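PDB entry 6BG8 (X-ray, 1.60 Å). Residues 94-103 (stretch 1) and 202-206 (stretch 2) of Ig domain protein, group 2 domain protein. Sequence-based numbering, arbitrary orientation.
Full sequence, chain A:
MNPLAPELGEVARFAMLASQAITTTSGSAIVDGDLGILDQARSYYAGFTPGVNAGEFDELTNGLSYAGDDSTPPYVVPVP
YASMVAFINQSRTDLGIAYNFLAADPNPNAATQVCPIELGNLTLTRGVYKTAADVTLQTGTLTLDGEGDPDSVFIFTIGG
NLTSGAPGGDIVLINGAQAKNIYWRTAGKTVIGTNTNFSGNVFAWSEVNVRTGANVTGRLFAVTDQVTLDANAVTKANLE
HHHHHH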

# COMPACT_ATOMS: atom_id res chain seq x y z
N ASP A 94 13.41 1.82 5.83
CA ASP A 94 12.32 2.79 5.96
C ASP A 94 10.95 2.11 5.94
O ASP A 94 10.02 2.60 6.59
CB ASP A 94 12.42 3.84 4.85
CG ASP A 94 13.62 4.76 5.03
OD1 ASP A 94 14.36 4.60 6.03
OD2 ASP A 94 13.85 5.62 4.15
N LEU A 95 10.81 0.99 5.22
CA LEU A 95 9.56 0.24 5.31
C LEU A 95 9.34 -0.25 6.73
O LEU A 95 8.24 -0.11 7.28
CB LEU A 95 9.58 -0.95 4.34
CG LEU A 95 8.37 -1.88 4.36
CD1 LEU A 95 7.06 -1.11 4.19
CD2 LEU A 95 8.50 -2.93 3.26
N GLY A 96 10.38 -0.81 7.34
CA GLY A 96 10.24 -1.31 8.70
C GLY A 96 9.86 -0.22 9.68
O GLY A 96 9.01 -0.42 10.54
N ILE A 97 10.49 0.95 9.54
CA ILE A 97 10.17 2.09 10.41
C ILE A 97 8.70 2.44 10.29
O ILE A 97 7.99 2.61 11.30
CB ILE A 97 11.06 3.29 10.06
CG1 ILE A 97 12.52 3.02 10.44
CG2 ILE A 97 10.55 4.57 10.77
CD1 ILE A 97 13.53 4.04 9.88
N ALA A 98 8.20 2.56 9.05
CA ALA A 98 6.83 3.00 8.86
C ALA A 98 5.82 1.96 9.35
O ALA A 98 4.79 2.33 9.94
CB ALA A 98 6.59 3.32 7.38
N TYR A 99 6.05 0.68 9.06
CA TYR A 99 5.17 -0.35 9.60
C TYR A 99 5.12 -0.27 11.12
O TYR A 99 4.04 -0.32 11.73
CB TYR A 99 5.60 -1.76 9.16
CG TYR A 99 4.72 -2.83 9.78
CD1 TYR A 99 5.01 -3.35 11.04
CD2 TYR A 99 3.58 -3.30 9.13
CE1 TYR A 99 4.20 -4.29 11.64
CE2 TYR A 99 2.76 -4.25 9.73
CZ TYR A 99 3.09 -4.74 10.99
OH TYR A 99 2.31 -5.68 11.62
N ASN A 100 6.30 -0.13 11.75
CA ASN A 100 6.39 -0.08 13.20
C ASN A 100 5.68 1.14 13.76
O ASN A 100 5.06 1.07 14.83
CB ASN A 100 7.85 -0.08 13.63
CG ASN A 100 8.46 -1.47 13.66
OD1 ASN A 100 7.80 -2.47 13.35
ND2 ASN A 100 9.74 -1.54 14.01
N PHE A 101 5.79 2.28 13.07
CA PHE A 101 5.07 3.48 13.49
C PHE A 101 3.57 3.22 13.53
O PHE A 101 2.89 3.55 14.51
CB PHE A 101 5.41 4.63 12.53
CG PHE A 101 4.76 5.95 12.88
CD1 PHE A 101 3.40 6.16 12.69
CD2 PHE A 101 5.54 7.00 13.35
CE1 PHE A 101 2.81 7.39 13.01
CE2 PHE A 101 4.96 8.24 13.65
CZ PHE A 101 3.60 8.42 13.49
N LEU A 102 3.05 2.60 12.47
CA LEU A 102 1.61 2.37 12.38
C LEU A 102 1.15 1.30 13.36
O LEU A 102 0.02 1.36 13.85
CB LEU A 102 1.24 1.99 10.95
CG LEU A 102 1.29 3.12 9.92
CD1 LEU A 102 1.13 2.56 8.50
CD2 LEU A 102 0.22 4.16 10.21
N ALA A 103 2.01 0.32 13.64
CA ALA A 103 1.65 -0.76 14.56
C ALA A 103 1.68 -0.34 16.02
O ALA A 103 1.03 -0.98 16.86
CB ALA A 103 2.59 -1.95 14.36
N VAL A 202 -1.37 0.64 2.18
CA VAL A 202 -1.50 -0.65 2.85
C VAL A 202 -0.12 -1.11 3.31
O VAL A 202 0.80 -1.25 2.50
CB VAL A 202 -2.14 -1.68 1.92
CG1 VAL A 202 -2.26 -3.03 2.60
CG2 VAL A 202 -3.51 -1.20 1.45
N PHE A 203 0.03 -1.33 4.62
CA PHE A 203 1.23 -1.92 5.21
C PHE A 203 0.83 -3.27 5.81
O PHE A 203 0.47 -3.36 6.99
CB PHE A 203 1.83 -1.01 6.28
CG PHE A 203 2.41 0.26 5.74
CD1 PHE A 203 1.59 1.32 5.36
CD2 PHE A 203 3.79 0.42 5.64
CE1 PHE A 203 2.13 2.49 4.87
CE2 PHE A 203 4.34 1.59 5.15
CZ PHE A 203 3.50 2.63 4.77
N ALA A 204 0.89 -4.32 4.99
CA ALA A 204 0.59 -5.67 5.45
C ALA A 204 1.88 -6.35 5.90
O ALA A 204 2.88 -6.33 5.17
CB ALA A 204 -0.06 -6.50 4.34
N TRP A 205 1.86 -6.93 7.10
CA TRP A 205 3.07 -7.60 7.57
C TRP A 205 3.42 -8.78 6.68
O TRP A 205 4.60 -9.00 6.36
CB TRP A 205 2.90 -8.08 9.01
CG TRP A 205 4.12 -8.80 9.49
CD1 TRP A 205 4.28 -10.16 9.64
CD2 TRP A 205 5.38 -8.21 9.85
NE1 TRP A 205 5.55 -10.44 10.08
CE2 TRP A 205 6.24 -9.26 10.22
CE3 TRP A 205 5.85 -6.90 9.90
CZ2 TRP A 205 7.56 -9.04 10.64
CZ3 TRP A 205 7.16 -6.67 10.33
CH2 TRP A 205 7.99 -7.74 10.68
N SER A 206 2.42 -9.54 6.25
CA SER A 206 2.66 -10.70 5.40
C SER A 206 2.54 -10.33 3.92
O SER A 206 3.54 -9.97 3.30
CB SER A 206 1.69 -11.83 5.75
OG SER A 206 0.37 -11.35 5.84

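Residues 94-103 form a stretch of helix that begins earlier in the chain. Its backbone hydrogen bonds follow the i to i+4 pattern, as in Tyr-99 N to Leu-95 O at 2.9 Å. Residues 202-204 end a strand that also begins earlier, and the chain continues as loop or turn through Trp-205 and Ser-206. Helix and strand cross almost at right angles, at 93°, and their axes come within 9.2 Å. The backbones are nearest where Tyr-99 CA lies 6.1 Å from Phe-203 CA. No hydrogen bond links the two stretches. The contact buries 347 Å², counting both sides, and rests on apolar and aromatic packing.

Phe-203 is the centre of the contact. Its CA-to-CB bond points toward the helix, while those of its strand neighbours Val-202 and Ala-204 point away. This alternation is usual for a strand and leaves Phe-203 to meet the helix. Leu-95, Ala-98, Tyr-99 and Leu-102 receive it; the steps 95-98-102 and 95-99-102, each of three or four residues, keep them on one side of the helix. Leu-102 CD1 lies over a face of the Phe-203 ring, 3.9 Å from its centroid, in a CH-pi contact. Ala-98 CB comes within 3.6 Å of Phe-203 CE2. The ring also lies near the helix backbone, with Phe-203 CD2 4.1 Å from Tyr-99 N. Leu-95 CD1 reaches to 3.9 Å from Phe-203 CD2.

Tyr-99 extends the contact to the loop. Tyr-99 CD2 is 4.1 Å from Phe-203 CB, and Phe-203 O lies at the edge of the tyrosine ring, 3.7 Å from Tyr-99 CE2. Trp-205 CE3 sits over one face of the tyrosine ring, 3.5 Å from Tyr-99 CE1. The tyrosine ring and the six-membered ring of Trp-205 meet obliquely, with planes at 52°. Tyr-99 OH is hydrogen-bonded elsewhere in the structure.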